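Possible MarR-transcriptional regulator (Streptomyces coelicolor, PDB 4B8X) probably acts as a MarR-family transcription factor that binds DNA through a winged-helix fold, though its regulatory role is unknown. Local coordinates at residues T71-K83 with T93-V105. Residues are numbered along the deposited sequence; the frame is centred on the assembly and turned at random.
Sequences TVDRLVRSGLVAK and TLATITDKGREVV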
ATOM      1  N   THR A  71      13.020  -9.124   5.143  1.00 14.94           N
ATOM      2  CA  THR A  71      12.097 -10.248   4.936  1.00 15.83           C
ATOM      3  C   THR A  71      12.771 -11.609   4.977  1.00 14.60           C
ATOM      4  O   THR A  71      12.317 -12.511   5.715  1.00 15.42           O
ATOM      5  CB  THR A  71      11.342 -10.041   3.614  1.00 16.55           C
ATOM      6  OG1 THR A  71      10.355  -9.044   3.842  1.00 17.89           O
ATOM      7  CG2 THR A  71      10.675 -11.347   3.099  1.00 17.64           C
ATOM      8  N   VAL A  72      13.840 -11.764   4.214  1.00 14.71           N
ATOM      9  CA  VAL A  72      14.570 -13.036   4.165  1.00 16.61           C
ATOM     10  C   VAL A  72      15.134 -13.358   5.530  1.00 16.54           C
ATOM     11  O   VAL A  72      15.041 -14.494   5.985  1.00 16.88           O
ATOM     12  CB  VAL A  72      15.692 -13.015   3.101  1.00 17.11           C
ATOM     13  CG1 VAL A  72      16.664 -14.209   3.250  1.00 19.50           C
ATOM     14  CG2 VAL A  72      15.092 -12.990   1.694  1.00 19.15           C
ATOM     15  N   ASP A  73      15.714 -12.359   6.198  1.00 18.28           N
ATOM     16  CA  ASP A  73      16.391 -12.626   7.470  1.00 17.90           C
ATOM     17  C   ASP A  73      15.304 -12.997   8.527  1.00 15.39           C
ATOM     18  O   ASP A  73      15.523 -13.879   9.366  1.00 18.49           O
ATOM     19  CB  ASP A  73      17.383 -11.496   7.862  1.00 19.32           C
ATOM     20  CG  ASP A  73      18.726 -11.556   7.062  1.00 23.53           C
ATOM     21  OD1 ASP A  73      18.900 -12.397   6.158  1.00 30.43           O
ATOM     22  OD2 ASP A  73      19.654 -10.735   7.332  1.00 25.91           O
ATOM     23  N   ARG A  74      14.114 -12.393   8.484  1.00 18.29           N
ATOM     24  CA  ARG A  74      13.035 -12.785   9.401  0.50 16.83           C
ATOM     25  C   ARG A  74      12.495 -14.199   9.087  1.00 16.29           C
ATOM     26  O   ARG A  74      12.091 -14.935   9.983  1.00 20.27           O
ATOM     27  CB  ARG A  74      11.892 -11.760   9.383  0.50 18.17           C
ATOM     28  CG  ARG A  74      12.255 -10.376   9.915  0.50 16.92           C
ATOM     29  CD  ARG A  74      12.322 -10.349  11.430  0.50 19.05           C
ATOM     30  NE  ARG A  74      11.174 -10.998  12.054  0.50 23.55           N
ATOM     31  CZ  ARG A  74      10.274 -10.381  12.814  0.50 23.60           C
ATOM     32  NH1 ARG A  74      10.373  -9.080  13.068  0.50 27.40           N
ATOM     33  NH2 ARG A  74       9.273 -11.079  13.328  0.50 24.94           N
ATOM     34  N   LEU A  75      12.500 -14.580   7.811  1.00 15.06           N
ATOM     35  CA  LEU A  75      12.113 -15.933   7.417  1.00 14.16           C
ATOM     36  C   LEU A  75      13.169 -16.927   7.915  1.00 14.52           C
ATOM     37  O   LEU A  75      12.816 -18.027   8.356  1.00 15.46           O
ATOM     38  CB  LEU A  75      11.893 -16.062   5.907  1.00 12.96           C
ATOM     39  CG  LEU A  75      10.646 -15.321   5.403  1.00 12.82           C
ATOM     40  CD1 LEU A  75      10.667 -15.228   3.874  1.00 14.47           C
ATOM     41  CD2 LEU A  75       9.360 -15.977   5.888  1.00 13.85           C
ATOM     42  N   VAL A  76      14.456 -16.550   7.860  1.00 14.01           N
ATOM     43  CA  VAL A  76      15.520 -17.399   8.405  1.00 15.56           C
ATOM     44  C   VAL A  76      15.341 -17.541   9.920  1.00 14.70           C
ATOM     45  O   VAL A  76      15.452 -18.638  10.464  1.00 16.43           O
ATOM     46  CB  VAL A  76      16.934 -16.822   8.116  1.00 15.64           C
ATOM     47  CG1 VAL A  76      18.009 -17.591   8.884  1.00 18.22           C
ATOM     48  CG2 VAL A  76      17.200 -16.802   6.622  1.00 17.35           C
ATOM     49  N   ARG A  77      15.080 -16.429  10.592  1.00 17.03           N
ATOM     50  CA  ARG A  77      14.888 -16.452  12.040  1.00 16.83           C
ATOM     51  C   ARG A  77      13.805 -17.468  12.442  1.00 16.40           C
ATOM     52  O   ARG A  77      13.925 -18.176  13.456  1.00 20.14           O
ATOM     53  CB  ARG A  77      14.569 -15.030  12.523  1.00 18.25           C
ATOM     54  CG  ARG A  77      14.659 -14.818  14.009  1.00 19.31           C
ATOM     55  CD  ARG A  77      14.072 -13.464  14.393  1.00 18.53           C
ATOM     56  NE  ARG A  77      14.708 -12.310  13.752  1.00 17.77           N
ATOM     57  CZ  ARG A  77      14.338 -11.041  13.964  1.00 19.24           C
ATOM     58  NH1 ARG A  77      13.285 -10.754  14.744  1.00 22.28           N
ATOM     59  NH2 ARG A  77      14.980 -10.058  13.356  1.00 21.44           N
ATOM     60  N   SER A  78      12.776 -17.581  11.600  1.00 19.68           N
ATOM     61  CA  SER A  78      11.647 -18.492  11.824  1.00 18.74           C
ATOM     62  C   SER A  78      11.878 -19.941  11.299  1.00 18.54           C
ATOM     63  O   SER A  78      10.980 -20.804  11.425  1.00 20.54           O
ATOM     64  CB  SER A  78      10.360 -17.925  11.165  1.00 21.09           C
ATOM     65  OG  SER A  78      10.048 -16.607  11.633  1.00 29.67           O
ATOM     66  N   GLY A  79      13.045 -20.205  10.710  1.00 17.09           N
ATOM     67  CA  GLY A  79      13.331 -21.523  10.133  1.00 15.68           C
ATOM     68  C   GLY A  79      12.668 -21.851   8.812  1.00 15.41           C
ATOM     69  O   GLY A  79      12.635 -23.016   8.411  1.00 15.50           O
ATOM     70  N   LEU A  80      12.177 -20.818   8.130  1.00 13.04           N
ATOM     71  CA  LEU A  80      11.396 -21.008   6.899  1.00 12.45           C
ATOM     72  C   LEU A  80      12.216 -20.870   5.612  1.00 12.09           C
ATOM     73  O   LEU A  80      11.761 -21.313   4.548  1.00 12.34           O
ATOM     74  CB  LEU A  80      10.221 -20.026   6.895  1.00 11.98           C
ATOM     75  CG  LEU A  80       9.358 -20.033   8.166  1.00 12.76           C
ATOM     76  CD1 LEU A  80       8.199 -19.054   7.998  1.00 14.65           C
ATOM     77  CD2 LEU A  80       8.851 -21.423   8.576  1.00 15.72           C
ATOM     78  N   VAL A  81      13.387 -20.244   5.706  1.00 11.90           N
ATOM     79  CA  VAL A  81      14.296 -20.046   4.614  1.00 12.35           C
ATOM     80  C   VAL A  81      15.713 -20.257   5.177  1.00 12.29           C
ATOM     81  O   VAL A  81      15.949 -20.065   6.376  1.00 13.54           O
ATOM     82  CB  VAL A  81      14.137 -18.602   4.056  1.00 14.26           C
ATOM     83  CG1 VAL A  81      15.322 -18.161   3.183  1.00 16.60           C
ATOM     84  CG2 VAL A  81      12.811 -18.494   3.318  1.00 13.70           C
ATOM     85  N   ALA A  82      16.619 -20.656   4.299  1.00 12.50           N
ATOM     86  CA  ALA A  82      18.053 -20.697   4.551  1.00 14.84           C
ATOM     87  C   ALA A  82      18.792 -19.875   3.493  1.00 14.35           C
ATOM     88  O   ALA A  82      18.368 -19.782   2.367  1.00 15.46           O
ATOM     89  CB  ALA A  82      18.538 -22.146   4.532  1.00 18.96           C
ATOM     90  N   LYS A  83      19.895 -19.240   3.883  1.00 15.83           N
ATOM     91  CA  LYS A  83      20.746 -18.480   2.974  1.00 15.99           C
ATOM     92  C   LYS A  83      22.072 -19.185   2.729  1.00 16.07           C
ATOM     93  O   LYS A  83      22.601 -19.876   3.613  1.00 19.22           O
ATOM     94  CB  LYS A  83      21.082 -17.121   3.608  1.00 21.06           C
ATOM     95  CG  LYS A  83      19.867 -16.236   3.812  1.00 22.71           C
ATOM     96  CD  LYS A  83      20.241 -14.784   4.039  1.00 27.96           C
ATOM     97  CE  LYS A  83      21.320 -14.647   5.082  1.00 30.18           C
ATOM     98  NZ  LYS A  83      21.458 -13.238   5.530  1.00 33.48           N
ATOM     99  N   THR A  93      23.704 -13.569  -2.844  1.00 22.97           N
ATOM    100  CA  THR A  93      23.247 -14.514  -1.841  1.00 18.68           C
ATOM    101  C   THR A  93      21.985 -15.171  -2.344  1.00 17.88           C
ATOM    102  O   THR A  93      21.118 -14.499  -2.896  1.00 19.74           O
ATOM    103  CB  THR A  93      22.902 -13.802  -0.520  1.00 21.04           C
ATOM    104  OG1 THR A  93      24.057 -13.109  -0.038  1.00 28.39           O
ATOM    105  CG2 THR A  93      22.428 -14.783   0.544  1.00 22.81           C
ATOM    106  N   LEU A  94      21.910 -16.487  -2.163  1.00 16.48           N
ATOM    107  CA  LEU A  94      20.713 -17.261  -2.495  1.00 15.99           C
ATOM    108  C   LEU A  94      19.866 -17.521  -1.246  1.00 15.18           C
ATOM    109  O   LEU A  94      20.393 -17.864  -0.183  1.00 18.54           O
ATOM    110  CB  LEU A  94      21.137 -18.617  -3.057  1.00 18.48           C
ATOM    111  CG  LEU A  94      21.889 -18.659  -4.374  1.00 22.60           C
ATOM    112  CD1 LEU A  94      22.263 -20.102  -4.676  1.00 26.24           C
ATOM    113  CD2 LEU A  94      21.059 -18.063  -5.496  1.00 28.02           C
ATOM    114  N   ALA A  95      18.557 -17.339  -1.392  1.00 13.45           N
ATOM    115  CA  ALA A  95      17.582 -17.705  -0.385  1.00 12.93           C
ATOM    116  C   ALA A  95      16.827 -18.959  -0.844  1.00 13.55           C
ATOM    117  O   ALA A  95      16.378 -18.995  -1.975  1.00 14.77           O
ATOM    118  CB  ALA A  95      16.610 -16.560  -0.126  1.00 16.33           C
ATOM    119  N   THR A  96      16.716 -19.971   0.019  1.00 12.94           N
ATOM    120  CA  THR A  96      16.082 -21.248  -0.315  1.00 12.75           C
ATOM    121  C   THR A  96      15.014 -21.551   0.731  1.00 13.12           C
ATOM    122  O   THR A  96      15.287 -21.515   1.916  1.00 14.17           O
ATOM    123  CB  THR A  96      17.115 -22.385  -0.329  1.00 16.25           C
ATOM    124  OG1 THR A  96      18.234 -22.023  -1.154  1.00 19.22           O
ATOM    125  CG2 THR A  96      16.471 -23.677  -0.818  1.00 18.20           C
ATOM    126  N   ILE A  97      13.796 -21.874   0.283  1.00 12.48           N
ATOM    127  CA  ILE A  97      12.736 -22.237   1.225  1.00 11.83           C
ATOM    128  C   ILE A  97      13.018 -23.610   1.819  1.00 13.75           C
ATOM    129  O   ILE A  97      13.439 -24.531   1.112  1.00 15.69           O
ATOM    130  CB  ILE A  97      11.346 -22.176   0.544  1.00 11.78           C
ATOM    131  CG1 ILE A  97      10.215 -22.252   1.564  1.00 11.42           C
ATOM    132  CG2 ILE A  97      11.227 -23.234  -0.551  1.00 14.95           C
ATOM    133  CD1 ILE A  97       8.855 -21.943   0.961  1.00 12.86           C
ATOM    134  N   THR A  98      12.795 -23.732   3.122  1.00 12.57           N
ATOM    135  CA  THR A  98      12.995 -24.976   3.834  1.00 13.72           C
ATOM    136  C   THR A  98      11.699 -25.809   3.786  1.00 13.96           C
ATOM    137  O   THR A  98      10.637 -25.315   3.420  1.00 13.77           O
ATOM    138  CB  THR A  98      13.357 -24.727   5.296  1.00 14.03           C
ATOM    139  OG1 THR A  98      12.227 -24.145   5.968  1.00 14.17           O
ATOM    140  CG2 THR A  98      14.606 -23.818   5.428  1.00 15.86           C
ATOM    141  N   ASP A  99      11.787 -27.067   4.173  1.00 14.56           N
ATOM    142  CA  ASP A  99      10.574 -27.880   4.301  1.00 15.42           C
ATOM    143  C   ASP A  99       9.549 -27.274   5.282  1.00 14.36           C
ATOM    144  O   ASP A  99       8.350 -27.284   5.008  1.00 14.91           O
ATOM    145  CB  ASP A  99      10.912 -29.327   4.704  1.00 18.46           C
ATOM    146  CG  ASP A  99      11.566 -30.124   3.590  1.00 20.92           C
ATOM    147  OD1 ASP A  99      11.614 -29.669   2.426  1.00 24.34           O
ATOM    148  OD2 ASP A  99      12.037 -31.235   3.892  1.00 29.58           O
ATOM    149  N   LYS A 100      10.019 -26.710   6.392  1.00 14.53           N
ATOM    150  CA  LYS A 100       9.123 -26.019   7.323  1.00 14.90           C
ATOM    151  C   LYS A 100       8.475 -24.813   6.619  1.00 13.31           C
ATOM    152  O   LYS A 100       7.277 -24.572   6.758  1.00 14.26           O
ATOM    153  CB  LYS A 100       9.879 -25.594   8.582  1.00 17.41           C
ATOM    154  CG  LYS A 100       8.981 -24.919   9.602  1.00 17.90           C
ATOM    155  CD  LYS A 100       9.783 -24.464  10.810  1.00 22.82           C
ATOM    156  CE  LYS A 100       8.915 -23.848  11.900  1.00 24.23           C
ATOM    157  NZ  LYS A 100       9.701 -23.123  12.956  1.00 31.35           N
ATOM    158  N   GLY A 101       9.265 -24.077   5.833  1.00 12.44           N
ATOM    159  CA  GLY A 101       8.740 -22.979   5.021  1.00 12.58           C
ATOM    160  C   GLY A 101       7.630 -23.413   4.090  1.00 11.91           C
ATOM    161  O   GLY A 101       6.604 -22.735   3.951  1.00 11.64           O
ATOM    162  N   ARG A 102       7.831 -24.543   3.424  1.00 11.67           N
ATOM    163  CA  ARG A 102       6.820 -25.093   2.515  1.00 12.52           C
ATOM    164  C   ARG A 102       5.545 -25.456   3.268  1.00 12.79           C
ATOM    165  O   ARG A 102       4.449 -25.189   2.789  1.00 13.07           O
ATOM    166  CB  ARG A 102       7.401 -26.306   1.777  1.00 12.57           C
ATOM    167  CG  ARG A 102       8.508 -25.927   0.808  1.00 13.54           C
ATOM    168  CD  ARG A 102       9.012 -27.130   0.027  1.00 14.03           C
ATOM    169  NE  ARG A 102      10.156 -26.819  -0.822  1.00 14.30           N
ATOM    170  CZ  ARG A 102      10.086 -26.230  -2.019  1.00 16.18           C
ATOM    171  NH1 ARG A 102       8.922 -25.850  -2.542  1.00 14.61           N
ATOM    172  NH2 ARG A 102      11.194 -26.018  -2.729  1.00 17.30           N
ATOM    173  N   GLU A 103       5.673 -26.051   4.447  1.00 13.35           N
ATOM    174  CA  GLU A 103       4.511 -26.404   5.252  0.50 13.07           C
ATOM    175  C   GLU A 103       3.728 -25.158   5.659  1.00 12.85           C
ATOM    176  O   GLU A 103       2.488 -25.130   5.598  1.00 14.18           O
ATOM    177  CB  GLU A 103       4.924 -27.186   6.505  0.50 15.65           C
ATOM    178  CG  GLU A 103       5.515 -28.563   6.225  0.50 18.63           C
ATOM    179  CD  GLU A 103       6.210 -29.185   7.424  0.50 23.33           C
ATOM    180  OE1 GLU A 103       6.245 -28.540   8.497  0.50 26.63           O
ATOM    181  OE2 GLU A 103       6.702 -30.328   7.288  0.50 30.88           O
ATOM    182  N   VAL A 104       4.441 -24.133   6.093  1.00 14.13           N
ATOM    183  CA  VAL A 104       3.794 -22.910   6.544  1.00 14.75           C
ATOM    184  C   VAL A 104       3.095 -22.204   5.396  1.00 13.61           C
ATOM    185  O   VAL A 104       1.932 -21.787   5.529  1.00 15.12           O
ATOM    186  CB  VAL A 104       4.806 -21.984   7.258  1.00 15.76           C
ATOM    187  CG1 VAL A 104       4.250 -20.572   7.408  1.00 20.81           C
ATOM    188  CG2 VAL A 104       5.251 -22.610   8.586  1.00 17.61           C
ATOM    189  N   VAL A 105       3.756 -22.087   4.251  1.00 14.09           N
ATOM    190  CA  VAL A 105       3.118 -21.350   3.187  0.50 14.75           C
ATOM    191  C   VAL A 105       1.889 -22.136   2.646  1.00 14.33           C
ATOM    192  O   VAL A 105       0.904 -21.513   2.272  1.00 17.11           O
ATOM    193  CB  VAL A 105       4.150 -20.909   2.122  0.50 11.91           C
ATOM    194  CG1 VAL A 105       4.548 -22.078   1.233  0.50 10.60           C
ATOM    195  CG2 VAL A 105       3.624 -19.757   1.281  0.50 10.91           C
TER
HETATM  196  O   HOH W   1      20.232 -21.000   0.137  1.00 24.55           O
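Thr98 meets two flat peptide groups, those of the Gly79 and Leu80 carbonyls, in different ways. Its hydroxyl OG1 donates to Gly79 O at 2.7 Å, in the carbonyl plane and on a lone pair. Its backbone N-H reaches Leu80 O from above the carbonyl plane; Thr98 N lies 3.0 Å from Leu80 O, with the bond nearly straight at 176°. Just before the helix, the CG2 methyl of Ile97 lies over the centre of one face of the Arg102 guanidinium, within the same segment. With chi1 at 67°, Thr98 OG1 sits between its own N and carbonyl carbon, turned back to accept from Gly101 N at 3.0 Å. Thr98 is thus the N-cap of helix 99-114, and the same hydroxyl holds the turn after helix 65-77; that helix ends in a Schellman motif at Gly79. A valine here would probably leave Gly79 O without its hydroxyl donor and Gly101 N without its side-chain cap. Gly101, with no side chain, brings its CA to 3.5 Å from Leu80 O, a CA-H...O contact. Lys100 runs fully extended past Leu80 CD2, and its NZ donates to Ser78 O at 3.1 Å. Leu80 CD2 also packs on Val104 CG2. Farther along, Ala82 and Thr96 form an antiparallel hydrogen-bonded pair, and a water joins Ala82 O to Thr96 OG1. On the other sheet face, Ala95 CB touches Val81 CG1 at 3.9 Å and Val72 CG1 of the helix. Lys83 NZ turns back to a salt bridge with Asp73 OD1, met on its syn side. Helix 65-77, hairpin 81-97 and the following helix are joined here as in the winged helix of MarR proteins, where the hairpin is the wing.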